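Long-range contacts in N-ACETYLMURAMOYL-L-ALANINE AMIDASE CwlV (Paenibacillus polymyxa, PDB 1JWQ), which probably cleaves the amide bond between N-acetylmuramic acid and L-alanine in bacterial peptidoglycan, through the zinc-bearing catalytic domain that makes up this chain: residues Arg98-Phe104 / Thr134-Val139; Ala105-His109 / Arg121-Tyr125; Gly91-Tyr95 / His109-Ala113. All coordinates share one frame; numbering follows the deposited sequence.

Contact 1: residues Arg98-Phe104 / Thr134-Val139; sequences RSASKAF and TTMPAV
Arg98 reaches from the turn that leads into helix 102-116 to the loop Thr134-Pro137 that feeds strand 138-145, a central strand of the amidase's open alpha-beta-alpha sandwich. Its guanidinium lies with one face against the backbone of Thr134 and Thr135, and one edge receives the carbonyl of Met136. Arg98 NH2 donates to Met136 O at 2.8 Å, almost in the guanidinium plane and nearly straight (163°). The bend at chi3 (-68°) turns the group into this loop, where a long, flat donor suits several backbone acceptors; NE is hydrogen-bonded to Ile131 O. A weak bond joins NH2 to Thr134 OG1, which is also hydrogen-bonded to Val130 O. Water 2 bridges NH1 and Thr135 O.

Phe104 crosses Pro137 at about a right angle, with CB 3.8 Å from Pro137 CB, and its CE2 meets Val139 CG2 obliquely at 3.8 Å. Phe104 and Val139 suit a buried seam that Val75 and Val77 also line, with Pro137 at its margin. Between the polar and apolar ends sits Ser101, small enough for backbones whose CA atoms are 4.1 Å apart at Ser101 and Pro137. Ser101 OG accepts from Ala138 N at 2.9 Å and donates to water 1.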
# COMPACT_ATOMS: atom_id res chain seq x y z
N ARG A 98 14.87 -4.40 0.83
CA ARG A 98 16.13 -4.42 0.09
C ARG A 98 16.69 -3.04 -0.15
O ARG A 98 15.96 -2.06 -0.27
CB ARG A 98 15.93 -5.13 -1.25
CG ARG A 98 15.73 -6.62 -1.13
CD ARG A 98 15.19 -7.24 -2.41
NE ARG A 98 13.82 -6.81 -2.69
CZ ARG A 98 13.48 -5.94 -3.62
NH1 ARG A 98 14.41 -5.38 -4.39
NH2 ARG A 98 12.20 -5.62 -3.80
N SER A 99 18.02 -2.95 -0.21
CA SER A 99 18.69 -1.68 -0.44
C SER A 99 18.16 -0.97 -1.69
O SER A 99 17.93 0.24 -1.67
CB SER A 99 20.20 -1.90 -0.58
OG SER A 99 20.85 -0.69 -0.91
N ALA A 100 17.97 -1.73 -2.76
CA ALA A 100 17.50 -1.17 -4.03
C ALA A 100 16.10 -0.56 -3.96
O ALA A 100 15.66 0.10 -4.91
CB ALA A 100 17.55 -2.25 -5.12
N SER A 101 15.40 -0.78 -2.85
CA SER A 101 14.05 -0.25 -2.67
C SER A 101 14.02 1.00 -1.80
O SER A 101 12.98 1.66 -1.70
CB SER A 101 13.14 -1.31 -2.02
OG SER A 101 13.02 -2.47 -2.82
N LYS A 102 15.14 1.33 -1.16
CA LYS A 102 15.17 2.49 -0.28
C LYS A 102 14.87 3.83 -0.95
O LYS A 102 14.14 4.64 -0.39
CB LYS A 102 16.52 2.57 0.44
CG LYS A 102 16.88 1.30 1.19
CD LYS A 102 18.12 1.48 2.07
CE LYS A 102 17.83 2.40 3.24
NZ LYS A 102 19.00 2.54 4.15
N ALA A 103 15.41 4.05 -2.14
CA ALA A 103 15.17 5.31 -2.85
C ALA A 103 13.68 5.49 -3.08
O ALA A 103 13.13 6.56 -2.85
CB ALA A 103 15.91 5.31 -4.18
N PHE A 104 13.04 4.42 -3.53
CA PHE A 104 11.61 4.45 -3.78
C PHE A 104 10.85 4.67 -2.47
O PHE A 104 9.91 5.46 -2.42
CB PHE A 104 11.18 3.14 -4.46
CG PHE A 104 9.71 3.04 -4.74
CD1 PHE A 104 8.97 4.16 -5.11
CD2 PHE A 104 9.07 1.81 -4.66
CE1 PHE A 104 7.60 4.04 -5.41
CE2 PHE A 104 7.71 1.68 -4.95
CZ PHE A 104 6.97 2.80 -5.33
N THR A 134 10.62 -9.78 -4.19
CA THR A 134 10.51 -9.00 -5.42
C THR A 134 11.92 -8.54 -5.78
O THR A 134 12.78 -8.45 -4.91
CB THR A 134 9.60 -7.78 -5.23
OG1 THR A 134 9.66 -7.34 -3.86
CG2 THR A 134 8.16 -8.13 -5.59
N THR A 135 12.15 -8.27 -7.06
CA THR A 135 13.47 -7.84 -7.51
C THR A 135 13.51 -6.38 -7.97
O THR A 135 14.58 -5.87 -8.29
CB THR A 135 13.98 -8.71 -8.67
OG1 THR A 135 13.12 -8.54 -9.80
CG2 THR A 135 14.00 -10.18 -8.26
N MET A 136 12.35 -5.74 -8.03
CA MET A 136 12.29 -4.33 -8.42
C MET A 136 12.02 -3.53 -7.15
O MET A 136 11.70 -4.11 -6.11
CB MET A 136 11.17 -4.09 -9.45
CG MET A 136 9.74 -4.19 -8.91
SD MET A 136 9.19 -5.86 -8.47
CE MET A 136 9.52 -6.77 -10.03
N PRO A 137 12.15 -2.19 -7.21
CA PRO A 137 11.89 -1.41 -6.00
C PRO A 137 10.51 -1.78 -5.46
O PRO A 137 9.52 -1.71 -6.18
CB PRO A 137 11.97 0.03 -6.51
CG PRO A 137 13.04 -0.06 -7.55
CD PRO A 137 12.66 -1.34 -8.30
N ALA A 138 10.46 -2.17 -4.20
CA ALA A 138 9.19 -2.59 -3.61
C ALA A 138 9.03 -2.12 -2.18
O ALA A 138 9.92 -2.28 -1.35
CB ALA A 138 9.08 -4.12 -3.67
N VAL A 139 7.87 -1.55 -1.89
CA VAL A 139 7.60 -1.08 -0.55
C VAL A 139 6.24 -1.56 -0.08
O VAL A 139 5.36 -1.87 -0.89
CB VAL A 139 7.65 0.46 -0.46
CG1 VAL A 139 9.05 0.95 -0.85
CG2 VAL A 139 6.59 1.07 -1.37
O HOH W 1 11.98 -3.92 -0.68
O HOH W 2 15.01 -3.51 -6.71

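Contact 2: residues Ala105-His109 / Arg121-Tyr125; sequences ANVMH and RGIRY
Ile123 lies against one face of the His109 imidazole, its CG1 3.9 Å from the ring centroid and 27° off the normal, a CH-pi contact. The two side chains run past each other in opposite directions, and CD1 of Ile123 continues to His109 CB at 3.6 Å. The other branch, Ile123 CG2, meets Ala105 CB at 3.9 Å, so the forked side chain spans one turn of the helix, from Ala105 to His109. At the outer margin Ile123 CD1 also touches Asn106 OD1 (3.2 Å), the oxygen of an amide that suits the exposed side of the helix. Gly122, whose positive phi glycine readily adopts, continues the cover of the same ring face, its CA 3.5 Å from His109 NE2.

With its CG anti to the backbone N (chi1 -159°), the His109 ring swings from the helix to the strand. It is fixed in rotation by hydrogen bonds at both nitrogens, ND1 with Thr94 OG1 and NE2 with Asp120 OD2, and the same carboxylate oxygen takes the Gly122 N-H. A leucine in place of His109 would probably leave Thr94 and Asp120 without this shared partner and set the Asp120 carboxylate freer to turn.

Segments 105-109 of the helix and 121-125 of the edge strand run nearly antiparallel (158°) within one beta-alpha-beta unit. Strand 92-96 flanks the edge strand in the sheet, while helix 158-176 packs on Met108 and Val107.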
# COMPACT_ATOMS: atom_id res chain seq x y z
N ALA A 105 11.26 3.99 -1.40
CA ALA A 105 10.59 4.18 -0.12
C ALA A 105 10.68 5.65 0.31
O ALA A 105 9.71 6.22 0.79
CB ALA A 105 11.22 3.28 0.95
N ASN A 106 11.85 6.25 0.11
CA ASN A 106 12.04 7.66 0.47
C ASN A 106 11.10 8.56 -0.32
O ASN A 106 10.43 9.42 0.25
CB ASN A 106 13.49 8.09 0.24
CG ASN A 106 14.46 7.46 1.21
OD1 ASN A 106 14.19 7.38 2.41
ND2 ASN A 106 15.61 7.01 0.71
N VAL A 107 11.05 8.38 -1.64
CA VAL A 107 10.18 9.21 -2.46
C VAL A 107 8.73 8.93 -2.10
O VAL A 107 7.95 9.86 -1.89
CB VAL A 107 10.41 8.94 -3.97
CG1 VAL A 107 9.42 9.74 -4.82
CG2 VAL A 107 11.84 9.33 -4.35
N MET A 108 8.36 7.66 -2.03
CA MET A 108 6.98 7.31 -1.68
C MET A 108 6.55 7.96 -0.37
O MET A 108 5.51 8.61 -0.30
CB MET A 108 6.83 5.79 -1.57
CG MET A 108 5.47 5.34 -1.06
SD MET A 108 4.09 5.91 -2.09
CE MET A 108 4.14 4.67 -3.37
N HIS A 109 7.36 7.79 0.67
CA HIS A 109 7.02 8.35 1.98
C HIS A 109 6.85 9.87 1.92
O HIS A 109 6.00 10.42 2.60
CB HIS A 109 8.11 8.00 3.00
CG HIS A 109 7.63 8.08 4.42
ND1 HIS A 109 6.69 7.22 4.94
CD2 HIS A 109 7.96 8.93 5.43
CE1 HIS A 109 6.46 7.53 6.20
NE2 HIS A 109 7.22 8.57 6.52
N ARG A 121 5.36 7.71 11.31
CA ARG A 121 6.20 6.72 11.96
C ARG A 121 7.43 6.39 11.13
O ARG A 121 8.20 5.49 11.47
CB ARG A 121 5.38 5.46 12.26
CG ARG A 121 4.19 5.69 13.19
CD ARG A 121 3.43 4.38 13.39
NE ARG A 121 4.30 3.38 14.00
CZ ARG A 121 4.29 3.07 15.29
NH1 ARG A 121 3.44 3.68 16.12
NH2 ARG A 121 5.14 2.18 15.76
N GLY A 122 7.61 7.13 10.04
CA GLY A 122 8.77 6.96 9.18
C GLY A 122 8.90 5.75 8.28
O GLY A 122 7.95 4.99 8.08
N ILE A 123 10.10 5.60 7.73
CA ILE A 123 10.45 4.51 6.84
C ILE A 123 11.23 3.49 7.66
O ILE A 123 12.20 3.83 8.32
CB ILE A 123 11.32 5.02 5.67
CG1 ILE A 123 10.55 6.10 4.91
CG2 ILE A 123 11.70 3.88 4.75
CD1 ILE A 123 11.39 6.89 3.92
N ARG A 124 10.79 2.23 7.60
CA ARG A 124 11.42 1.19 8.39
C ARG A 124 11.73 -0.07 7.59
O ARG A 124 11.14 -0.32 6.54
CB ARG A 124 10.50 0.81 9.55
CG ARG A 124 9.85 2.01 10.23
CD ARG A 124 8.90 1.58 11.34
NE ARG A 124 8.56 2.70 12.20
CZ ARG A 124 8.26 2.59 13.49
NH1 ARG A 124 8.25 1.39 14.06
NH2 ARG A 124 7.97 3.67 14.20
N TYR A 125 12.65 -0.87 8.11
CA TYR A 125 13.00 -2.12 7.48
C TYR A 125 11.93 -3.12 7.90
O TYR A 125 11.52 -3.14 9.07
CB TYR A 125 14.37 -2.62 7.93
CG TYR A 125 14.64 -4.06 7.53
CD1 TYR A 125 14.34 -5.12 8.39
CD2 TYR A 125 15.17 -4.36 6.28
CE1 TYR A 125 14.56 -6.44 8.00
CE2 TYR A 125 15.40 -5.67 5.89
CZ TYR A 125 15.09 -6.71 6.75
OH TYR A 125 15.31 -8.01 6.36

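Contact 3: residues Gly91-Tyr95 / His109-Ala113; sequences GTETY and HKYFA
In the beta-alpha-beta unit formed by strand 92-96, helix 102-116 and strand 120-125, this contact joins the first strand to the helix, segments 92-95 of the strand and 109-113 of the helix running nearly antiparallel (152°). Thr92 and Thr94 both direct their CB toward the helix. Thr92 and Phe112 approach from opposite directions, and Thr92 CG2 meets the ring obliquely, 3.3 Å from Phe112 CE1. With OG1 anti to the carbonyl carbon (chi1 -60°), CG2 of Thr92 lies anti to the backbone N and faces the phenyl, while OG1 is turned to Val143 O and Thr116 OG1; threonine thus offers an apolar and a polar branch here.

Phe112 presents its edge to Thr94, CD1 being 3.4 Å from Thr94 OG1, and Glu93 O also lies near the ring plane. The phenyl suits this interior, where Leu141, Val164 and Ile168 pack on it. Glu93 points away from the helix and forms a salt bridge with Arg121 while accepting from the Tyr145 hydroxyl; its side chain is about 10 Å from the zinc ion.

Ala113 CB sits 3.5 Å above the centre of the His109 imidazole, and Thr94 OG1 lies in the plane of that ring at its edge, 2.7 Å from His109 ND1.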
# COMPACT_ATOMS: atom_id res chain seq x y z
N GLY A 91 -0.49 5.81 13.53
CA GLY A 91 0.51 6.35 12.63
C GLY A 91 0.67 5.62 11.32
O GLY A 91 0.17 4.51 11.13
N THR A 92 1.40 6.27 10.43
CA THR A 92 1.68 5.76 9.09
C THR A 92 3.14 5.30 8.98
O THR A 92 4.05 6.01 9.41
CB THR A 92 1.43 6.88 8.06
OG1 THR A 92 0.06 7.30 8.15
CG2 THR A 92 1.73 6.39 6.66
N GLU A 93 3.34 4.13 8.39
CA GLU A 93 4.67 3.56 8.22
C GLU A 93 4.89 3.06 6.78
O GLU A 93 3.95 2.57 6.14
CB GLU A 93 4.88 2.40 9.19
CG GLU A 93 4.14 2.57 10.52
CD GLU A 93 4.20 1.32 11.40
OE1 GLU A 93 4.31 0.20 10.86
OE2 GLU A 93 4.10 1.46 12.65
N THR A 94 6.13 3.19 6.31
CA THR A 94 6.51 2.74 4.97
C THR A 94 7.66 1.77 5.17
O THR A 94 8.62 2.11 5.85
CB THR A 94 7.00 3.90 4.11
OG1 THR A 94 5.92 4.82 3.88
CG2 THR A 94 7.51 3.36 2.77
N TYR A 95 7.53 0.57 4.61
CA TYR A 95 8.56 -0.45 4.75
C TYR A 95 9.28 -0.82 3.46
O TYR A 95 8.69 -0.80 2.38
CB TYR A 95 7.95 -1.74 5.29
CG TYR A 95 7.46 -1.67 6.71
CD1 TYR A 95 6.16 -1.26 7.00
CD2 TYR A 95 8.30 -2.01 7.76
CE1 TYR A 95 5.70 -1.21 8.31
CE2 TYR A 95 7.86 -1.96 9.07
CZ TYR A 95 6.56 -1.57 9.34
OH TYR A 95 6.12 -1.55 10.65
N HIS A 109 7.36 7.79 0.67
CA HIS A 109 7.02 8.35 1.98
C HIS A 109 6.85 9.87 1.92
O HIS A 109 6.00 10.42 2.60
CB HIS A 109 8.11 8.00 3.00
CG HIS A 109 7.63 8.08 4.42
ND1 HIS A 109 6.69 7.22 4.94
CD2 HIS A 109 7.96 8.93 5.43
CE1 HIS A 109 6.46 7.53 6.20
NE2 HIS A 109 7.22 8.57 6.52
N LYS A 110 7.67 10.52 1.11
CA LYS A 110 7.63 11.97 0.95
C LYS A 110 6.23 12.48 0.58
O LYS A 110 5.78 13.51 1.08
CB LYS A 110 8.63 12.41 -0.13
CG LYS A 110 8.76 13.91 -0.32
CD LYS A 110 9.73 14.25 -1.45
CE LYS A 110 10.10 15.73 -1.45
NZ LYS A 110 8.92 16.62 -1.42
N TYR A 111 5.53 11.75 -0.27
CA TYR A 111 4.20 12.16 -0.70
C TYR A 111 3.07 11.42 0.01
O TYR A 111 1.99 11.96 0.23
CB TYR A 111 4.06 11.99 -2.21
CG TYR A 111 5.08 12.80 -2.96
CD1 TYR A 111 6.31 12.24 -3.33
CD2 TYR A 111 4.86 14.14 -3.25
CE1 TYR A 111 7.29 13.00 -3.96
CE2 TYR A 111 5.83 14.91 -3.88
CZ TYR A 111 7.04 14.34 -4.23
OH TYR A 111 8.01 15.10 -4.84
N PHE A 112 3.35 10.18 0.36
CA PHE A 112 2.38 9.32 1.03
C PHE A 112 2.10 9.73 2.48
O PHE A 112 0.95 9.94 2.86
CB PHE A 112 2.89 7.88 0.95
CG PHE A 112 2.23 6.93 1.90
CD1 PHE A 112 3.00 6.15 2.76
CD2 PHE A 112 0.85 6.79 1.93
CE1 PHE A 112 2.40 5.24 3.62
CE2 PHE A 112 0.24 5.88 2.79
CZ PHE A 112 1.02 5.11 3.63
N ALA A 113 3.15 9.86 3.27
CA ALA A 113 3.01 10.21 4.68
C ALA A 113 2.20 11.48 4.97
O ALA A 113 1.25 11.45 5.75
CB ALA A 113 4.39 10.31 5.33

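Overall arrangement
Following the chain, strand 92-96 comes first and leads through the turn at 98-101 into helix 102-116. Contact 3 closes the first loop when the helix reaches 109-113 and packs back on that strand. The chain then passes to edge strand 120-125, where contact 2 closes a second loop on the middle of the helix; His109 serves both contacts, and the salt bridge Arg121-Glu93 also ties them. Contact 1 closes last, as 134-139 enters strand 138-145 beside strand 92-96. Contact 2 is nested within its loop, whereas contacts 1 and 3 cross. Together they fasten one helix along three neighbouring strands, with Val139 touching both Ala105 and Tyr95.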